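Local coordinates for protein archaeal actin homolog (Thermoplasma acidophilum, PDB 2FSJ) that polymerises into bundles of helical filaments in a reaction that requires a nucleoside triphosphate and works best with ATP, at residues 34-39 with 333-338; 176-181 with 327-332. All coordinates share one frame; numbering follows the deposited sequence.

In the fold
The two contacts lie on the same side of the chain's centre, with their own centres about 10 Å apart. Along the sequence contact 2 is nested inside contact 1: the order is 34-39, 176-181, 327-332, 333-338, and the loop 327-332 runs straight into helix 333-343. Contact 1 sets that helix against strand 32-36 of the seven-stranded sheet; contact 2 ties the loop before it to helix 173-182. They touch through L336 CD1 and Y178 CZ (3.6 Å) and through K34 CE and Q331 O (3.5 Å). K34 and Q331 both belong to the ATP site, which is consistent with the two contacts together positioning the start of the last helix beside the nucleotide pocket.

Contact 1. Residues 34-39 with 333-338; sequences KVIGVD and ANALGY
The ammonium nitrogen NZ of K34, a residue whose CB lies 4.3 Å from A335 CB, has its polar partners outside the two segments: it hydrogen-bonds to the carbonyl of D32 and to a glycerol probably left by crystallisation, with D27 as a long, weak ion partner. Between strand 34-36 and helix 333-338 themselves there is no hydrogen bond, and the interface is apolar. I36 carries most of it with two branches. Its CG1 lies anti to the carbonyl carbon and beside the backbone N (chi1 -49°), and meets A335 at the methyl CB, 3.8 Å away, while also lying 3.7 Å from the carbonyl oxygen A335 O. From there CD1 reaches on to L336, where CD2 is 3.8 Å away. The second branch, I36 CG2, approaches the same methyl, L336 CD2, at 4.1 Å. The two side chains cross at about a right angle. The segment axes come within 8.1 Å at an angle of 38°, a spacing consistent with the small A335 being the helix residue turned to the strand. R42 and F332 add further contacts to I36. The turn between antiparallel strands 22-28 and 32-36, which holds ATP-site residues Y30 and G31, corresponds to the phosphate-1 loop of actin-like ATPases, and this packing seats the C-terminal helix against that hairpin, with K34 in the ATP site.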
ATOM      1  N   LYS A  34       2.257  -1.701  -5.961  1.00 10.26           N
ATOM      2  CA  LYS A  34       3.359  -2.638  -5.985  1.00 12.18           C
ATOM      3  C   LYS A  34       2.974  -3.824  -6.814  1.00 12.10           C
ATOM      4  O   LYS A  34       1.847  -4.313  -6.701  1.00 11.15           O
ATOM      5  CB  LYS A  34       3.593  -3.154  -4.555  1.00 12.22           C
ATOM      6  CG  LYS A  34       4.312  -2.190  -3.614  1.00 14.01           C
ATOM      7  CD  LYS A  34       3.501  -1.061  -3.067  1.00 13.13           C
ATOM      8  CE  LYS A  34       2.359  -1.526  -2.224  1.00 11.18           C
ATOM      9  NZ  LYS A  34       1.616  -0.391  -1.560  1.00 12.83           N
ATOM     10  N   VAL A  35       3.940  -4.337  -7.555  1.00 12.28           N
ATOM     11  CA  VAL A  35       3.811  -5.518  -8.391  1.00 14.00           C
ATOM     12  C   VAL A  35       5.004  -6.461  -8.151  1.00 14.33           C
ATOM     13  O   VAL A  35       6.184  -6.016  -8.099  1.00 13.30           O
ATOM     14  CB  VAL A  35       3.753  -5.103  -9.941  1.00 16.09           C
ATOM     15  CG1 VAL A  35       3.237  -6.231 -10.805  1.00 18.57           C
ATOM     16  CG2 VAL A  35       2.990  -3.833 -10.135  1.00 17.90           C
ATOM     17  N   ILE A  36       4.719  -7.751  -7.987  1.00 14.31           N
ATOM     18  CA  ILE A  36       5.732  -8.787  -7.951  1.00 15.75           C
ATOM     19  C   ILE A  36       5.570  -9.554  -9.251  1.00 18.12           C
ATOM     20  O   ILE A  36       4.563 -10.227  -9.480  1.00 17.08           O
ATOM     21  CB  ILE A  36       5.554  -9.755  -6.751  1.00 15.65           C
ATOM     22  CG1 ILE A  36       5.367  -8.989  -5.431  1.00 14.98           C
ATOM     23  CG2 ILE A  36       6.788 -10.736  -6.649  1.00 18.25           C
ATOM     24  CD1 ILE A  36       6.472  -8.092  -5.038  1.00 12.79           C
ATOM     25  N   GLY A  37       6.533  -9.407 -10.134  1.00 20.64           N
ATOM     26  CA  GLY A  37       6.471 -10.114 -11.406  1.00 22.51           C
ATOM     27  C   GLY A  37       7.164 -11.457 -11.430  1.00 24.34           C
ATOM     28  O   GLY A  37       7.248 -12.189 -10.443  1.00 26.87           O
ATOM     29  N   VAL A  38       7.653 -11.779 -12.616  1.00 26.60           N
ATOM     30  CA  VAL A  38       8.276 -13.060 -12.899  1.00 26.59           C
ATOM     31  C   VAL A  38       9.667 -12.961 -12.400  1.00 25.28           C
ATOM     32  O   VAL A  38      10.290 -11.906 -12.491  1.00 25.67           O
ATOM     33  CB  VAL A  38       8.303 -13.406 -14.431  1.00 28.06           C
ATOM     34  N   ASP A  39      10.100 -14.054 -11.784  1.00 25.03           N
ATOM     35  CA  ASP A  39      11.448 -14.270 -11.318  1.00 24.56           C
ATOM     36  C   ASP A  39      11.791 -13.327 -10.172  1.00 22.89           C
ATOM     37  O   ASP A  39      12.946 -13.014  -9.980  1.00 22.25           O
ATOM     38  CB  ASP A  39      12.457 -14.106 -12.462  1.00 25.86           C
ATOM     39  CG  ASP A  39      12.306 -15.162 -13.582  1.00 30.71           C
ATOM     40  OD1 ASP A  39      11.637 -16.202 -13.393  1.00 36.30           O
ATOM     41  OD2 ASP A  39      12.872 -15.029 -14.701  1.00 37.44           O
ATOM     42  N   ALA A 333       5.771  -6.364   1.527  1.00 11.13           N
ATOM     43  CA  ALA A 333       5.532  -7.607   2.264  1.00 12.01           C
ATOM     44  C   ALA A 333       4.184  -8.212   1.927  1.00 10.88           C
ATOM     45  O   ALA A 333       4.057  -9.451   1.736  1.00 12.70           O
ATOM     46  CB  ALA A 333       5.699  -7.387   3.795  1.00 12.98           C
ATOM     47  N   ASN A 334       3.129  -7.388   1.870  1.00 10.58           N
ATOM     48  CA  ASN A 334       1.800  -7.922   1.512  1.00 10.59           C
ATOM     49  C   ASN A 334       1.804  -8.480   0.111  1.00 10.38           C
ATOM     50  O   ASN A 334       1.297  -9.587  -0.123  1.00  9.61           O
ATOM     51  CB  ASN A 334       0.687  -6.869   1.674  1.00  9.69           C
ATOM     52  CG  ASN A 334       0.215  -6.721   3.128  1.00 11.71           C
ATOM     53  OD1 ASN A 334       0.119  -5.597   3.679  1.00 16.02           O
ATOM     54  ND2 ASN A 334      -0.147  -7.834   3.725  1.00  8.64           N
ATOM     55  N   ALA A 335       2.325  -7.707  -0.829  1.00 10.00           N
ATOM     56  CA  ALA A 335       2.354  -8.135  -2.251  1.00 10.25           C
ATOM     57  C   ALA A 335       3.084  -9.457  -2.431  1.00 11.19           C
ATOM     58  O   ALA A 335       2.651 -10.307  -3.209  1.00 10.88           O
ATOM     59  CB  ALA A 335       2.961  -7.110  -3.110  1.00 10.63           C
ATOM     60  N   LEU A 336       4.170  -9.642  -1.696  1.00 11.58           N
ATOM     61  CA  LEU A 336       4.946 -10.904  -1.756  1.00 12.35           C
ATOM     62  C   LEU A 336       4.111 -12.082  -1.230  1.00 13.44           C
ATOM     63  O   LEU A 336       4.060 -13.125  -1.847  1.00 12.14           O
ATOM     64  CB  LEU A 336       6.222 -10.750  -0.934  1.00 12.75           C
ATOM     65  CG  LEU A 336       7.274  -9.870  -1.593  1.00 12.85           C
ATOM     66  CD1 LEU A 336       8.235  -9.323  -0.552  1.00 12.24           C
ATOM     67  CD2 LEU A 336       8.073 -10.617  -2.757  1.00 16.89           C
ATOM     68  N   GLY A 337       3.380 -11.870  -0.124  1.00 12.84           N
ATOM     69  CA  GLY A 337       2.455 -12.884   0.381  1.00 13.01           C
ATOM     70  C   GLY A 337       1.280 -13.180  -0.507  1.00 13.86           C
ATOM     71  O   GLY A 337       0.859 -14.336  -0.605  1.00 14.79           O
ATOM     72  N   TYR A 338       0.710 -12.141  -1.145  1.00 13.37           N
ATOM     73  CA  TYR A 338      -0.393 -12.302  -2.069  1.00 14.08           C
ATOM     74  C   TYR A 338       0.024 -13.182  -3.258  1.00 15.35           C
ATOM     75  O   TYR A 338      -0.746 -14.017  -3.734  1.00 14.68           O
ATOM     76  CB  TYR A 338      -0.863 -10.947  -2.610  1.00 12.49           C
ATOM     77  CG  TYR A 338      -1.424  -9.967  -1.602  1.00 12.18           C
ATOM     78  CD1 TYR A 338      -1.965 -10.385  -0.390  1.00 12.92           C
ATOM     79  CD2 TYR A 338      -1.480  -8.610  -1.908  1.00 11.03           C
ATOM     80  CE1 TYR A 338      -2.480  -9.443   0.552  1.00 12.63           C
ATOM     81  CE2 TYR A 338      -1.971  -7.676  -0.979  1.00 12.82           C
ATOM     82  CZ  TYR A 338      -2.494  -8.122   0.237  1.00 13.80           C
ATOM     83  OH  TYR A 338      -3.042  -7.181   1.114  1.00 14.99           O
TER

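Contact 2. Residues 176-181 with 327-332; sequences ALYLLN and PEDLQF
Beside the ATP site of this actin fold, in the loop that carries Q331, segments 176-181 and 327-332 meet through one side-chain pair, Y178 and D329. The phenol donates its hydrogen: Y178 OH lies 2.7 Å from D329 OD2. That oxygen sits at the edge of the ring and in its plane, 3.4 Å from Y178 CE2, so the phenol is met at its rim. Seen from the acid the approach is less regular, for the hydroxyl comes in 50° out of the carboxylate plane, and the two planes stand 76° apart. With CG anti to the backbone N (chi1 172°), the tyrosine extends from its helix to the loop. On the loop side, the backbone bond from F332 N to D329 O (3.0 Å) closes a turn that contains Q331. A phenylalanine in place of Y178 would probably leave D329 OD2 without its phenol donor and the loop without this polar tie to the helix. R42 forms a salt bridge with the other oxygen, OD1. The carboxylate thus divides its oxygens between a neutral donor and a cation, which would be expected to stabilise its negative charge and restrict its rotation.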
ATOM      1  N   ALA A 176       2.198 -11.492   6.849  1.00 12.28           N
ATOM      2  CA  ALA A 176       2.471 -12.568   7.815  1.00 12.80           C
ATOM      3  C   ALA A 176       2.841 -13.913   7.111  1.00 13.08           C
ATOM      4  O   ALA A 176       3.744 -14.652   7.548  1.00 13.36           O
ATOM      5  CB  ALA A 176       1.296 -12.725   8.676  1.00 13.16           C
ATOM      6  N   LEU A 177       2.184 -14.203   6.002  1.00 13.46           N
ATOM      7  CA  LEU A 177       2.475 -15.437   5.265  1.00 14.51           C
ATOM      8  C   LEU A 177       3.864 -15.350   4.620  1.00 14.38           C
ATOM      9  O   LEU A 177       4.613 -16.310   4.662  1.00 14.84           O
ATOM     10  CB  LEU A 177       1.425 -15.712   4.212  1.00 15.59           C
ATOM     11  CG  LEU A 177       0.002 -16.015   4.666  1.00 18.71           C
ATOM     12  CD1 LEU A 177      -0.981 -15.929   3.484  1.00 21.20           C
ATOM     13  CD2 LEU A 177      -0.044 -17.365   5.353  1.00 21.83           C
ATOM     14  N   TYR A 178       4.225 -14.174   4.098  1.00 13.84           N
ATOM     15  CA  TYR A 178       5.569 -13.950   3.558  1.00 14.10           C
ATOM     16  C   TYR A 178       6.643 -14.108   4.632  1.00 14.02           C
ATOM     17  O   TYR A 178       7.621 -14.870   4.486  1.00 13.20           O
ATOM     18  CB  TYR A 178       5.674 -12.576   2.889  1.00 13.44           C
ATOM     19  CG  TYR A 178       7.086 -12.236   2.500  1.00 13.33           C
ATOM     20  CD1 TYR A 178       7.732 -12.975   1.487  1.00 18.94           C
ATOM     21  CD2 TYR A 178       7.767 -11.245   3.100  1.00 14.64           C
ATOM     22  CE1 TYR A 178       8.985 -12.699   1.109  1.00 19.57           C
ATOM     23  CE2 TYR A 178       9.092 -10.962   2.729  1.00 16.56           C
ATOM     24  CZ  TYR A 178       9.670 -11.686   1.713  1.00 21.67           C
ATOM     25  OH  TYR A 178      10.971 -11.451   1.299  1.00 24.93           O
ATOM     26  N   LEU A 179       6.434 -13.464   5.764  1.00 13.12           N
ATOM     27  CA  LEU A 179       7.371 -13.585   6.858  1.00 13.58           C
ATOM     28  C   LEU A 179       7.517 -15.010   7.400  1.00 13.32           C
ATOM     29  O   LEU A 179       8.631 -15.419   7.738  1.00 15.52           O
ATOM     30  CB  LEU A 179       7.031 -12.594   7.969  1.00 14.07           C
ATOM     31  CG  LEU A 179       7.142 -11.112   7.531  1.00 17.13           C
ATOM     32  CD1 LEU A 179       6.642 -10.252   8.709  1.00 18.30           C
ATOM     33  CD2 LEU A 179       8.564 -10.668   7.107  1.00 16.16           C
ATOM     34  N   LEU A 180       6.430 -15.760   7.416  1.00 13.82           N
ATOM     35  CA  LEU A 180       6.435 -17.150   7.816  1.00 15.14           C
ATOM     36  C   LEU A 180       7.251 -17.960   6.801  1.00 16.70           C
ATOM     37  O   LEU A 180       8.155 -18.693   7.180  1.00 17.66           O
ATOM     38  CB  LEU A 180       5.027 -17.708   7.976  1.00 13.90           C
ATOM     39  CG  LEU A 180       4.896 -19.233   8.229  1.00 15.39           C
ATOM     40  CD1 LEU A 180       5.489 -19.591   9.559  1.00 17.76           C
ATOM     41  CD2 LEU A 180       3.459 -19.685   8.138  1.00 17.76           C
ATOM     42  N   ASN A 181       6.966 -17.766   5.525  1.00 18.74           N
ATOM     43  CA  ASN A 181       7.679 -18.460   4.462  1.00 21.17           C
ATOM     44  C   ASN A 181       9.190 -18.193   4.505  1.00 20.71           C
ATOM     45  O   ASN A 181       9.981 -19.125   4.237  1.00 22.21           O
ATOM     46  CB  ASN A 181       7.074 -18.102   3.096  1.00 21.95           C
ATOM     47  CG  ASN A 181       5.710 -18.730   2.880  1.00 27.44           C
ATOM     48  OD1 ASN A 181       5.334 -19.682   3.572  1.00 34.86           O
ATOM     49  ND2 ASN A 181       4.942 -18.188   1.920  1.00 35.58           N
ATOM     50  N   PRO A 327      14.304  -3.368   5.448  1.00 34.52           N
ATOM     51  CA  PRO A 327      13.911  -2.291   4.530  1.00 35.23           C
ATOM     52  C   PRO A 327      13.683  -2.761   3.085  1.00 34.36           C
ATOM     53  O   PRO A 327      12.797  -2.263   2.421  1.00 35.61           O
ATOM     54  CB  PRO A 327      15.095  -1.310   4.622  1.00 35.60           C
ATOM     55  CG  PRO A 327      15.606  -1.499   6.020  1.00 35.34           C
ATOM     56  CD  PRO A 327      15.454  -2.982   6.293  1.00 35.22           C
ATOM     57  N   GLU A 328      14.432  -3.740   2.592  1.00 34.21           N
ATOM     58  CA  GLU A 328      14.201  -4.212   1.223  1.00 33.38           C
ATOM     59  C   GLU A 328      12.775  -4.738   1.015  1.00 33.46           C
ATOM     60  O   GLU A 328      12.417  -5.024  -0.125  1.00 33.48           O
ATOM     61  CB  GLU A 328      15.160  -5.336   0.849  1.00 33.74           C
ATOM     62  N   ASP A 329      11.968  -4.824   2.088  1.00 32.84           N
ATOM     63  CA  ASP A 329      10.686  -5.556   2.056  1.00 31.41           C
ATOM     64  C   ASP A 329       9.454  -4.827   2.633  1.00 29.39           C
ATOM     65  O   ASP A 329       8.338  -5.311   2.386  1.00 28.10           O
ATOM     66  CB  ASP A 329      10.833  -6.944   2.746  1.00 31.58           C
ATOM     67  CG  ASP A 329      11.608  -8.000   1.904  1.00 33.01           C
ATOM     68  OD1 ASP A 329      11.917  -7.805   0.706  1.00 34.66           O
ATOM     69  OD2 ASP A 329      11.963  -9.129   2.367  1.00 35.39           O
ATOM     70  N   LEU A 330       9.590  -3.714   3.384  1.00 26.59           N
ATOM     71  CA  LEU A 330       8.440  -3.095   4.079  1.00 25.51           C
ATOM     72  C   LEU A 330       7.212  -2.746   3.227  1.00 23.94           C
ATOM     73  O   LEU A 330       6.068  -2.806   3.699  1.00 23.49           O
ATOM     74  CB  LEU A 330       8.810  -1.742   4.727  1.00 26.29           C
ATOM     75  CG  LEU A 330       9.321  -1.639   6.166  1.00 27.69           C
ATOM     76  CD1 LEU A 330       9.691  -0.171   6.457  1.00 26.22           C
ATOM     77  CD2 LEU A 330       8.354  -2.175   7.170  1.00 28.15           C
ATOM     78  N   GLN A 331       7.494  -2.224   2.039  1.00 22.21           N
ATOM     79  CA  GLN A 331       6.461  -1.759   1.133  1.00 21.72           C
ATOM     80  C   GLN A 331       5.909  -2.922   0.347  1.00 18.24           C
ATOM     81  O   GLN A 331       4.850  -2.829  -0.210  1.00 19.44           O
ATOM     82  CB  GLN A 331       7.023  -0.675   0.190  1.00 22.88           C
ATOM     83  CG  GLN A 331       7.350   0.626   0.977  1.00 28.35           C
ATOM     84  CD  GLN A 331       6.616   1.916   0.551  1.00 34.09           C
ATOM     85  OE1 GLN A 331       7.208   3.005   0.641  1.00 41.89           O
ATOM     86  NE2 GLN A 331       5.349   1.820   0.157  1.00 31.86           N
ATOM     87  N   PHE A 332       6.623  -4.032   0.337  1.00 15.15           N
ATOM     88  CA  PHE A 332       6.280  -5.155  -0.507  1.00 13.83           C
ATOM     89  C   PHE A 332       5.750  -6.374   0.208  1.00 11.74           C
ATOM     90  O   PHE A 332       5.347  -7.348  -0.446  1.00  9.92           O
ATOM     91  CB  PHE A 332       7.529  -5.573  -1.287  1.00 13.57           C
ATOM     92  CG  PHE A 332       7.871  -4.623  -2.408  1.00 16.51           C
ATOM     93  CD1 PHE A 332       7.161  -4.646  -3.602  1.00 17.55           C
ATOM     94  CD2 PHE A 332       8.927  -3.715  -2.262  1.00 22.77           C
ATOM     95  CE1 PHE A 332       7.483  -3.761  -4.629  1.00 18.92           C
ATOM     96  CE2 PHE A 332       9.266  -2.851  -3.320  1.00 23.02           C
ATOM     97  CZ  PHE A 332       8.509  -2.871  -4.474  1.00 19.49           C
TER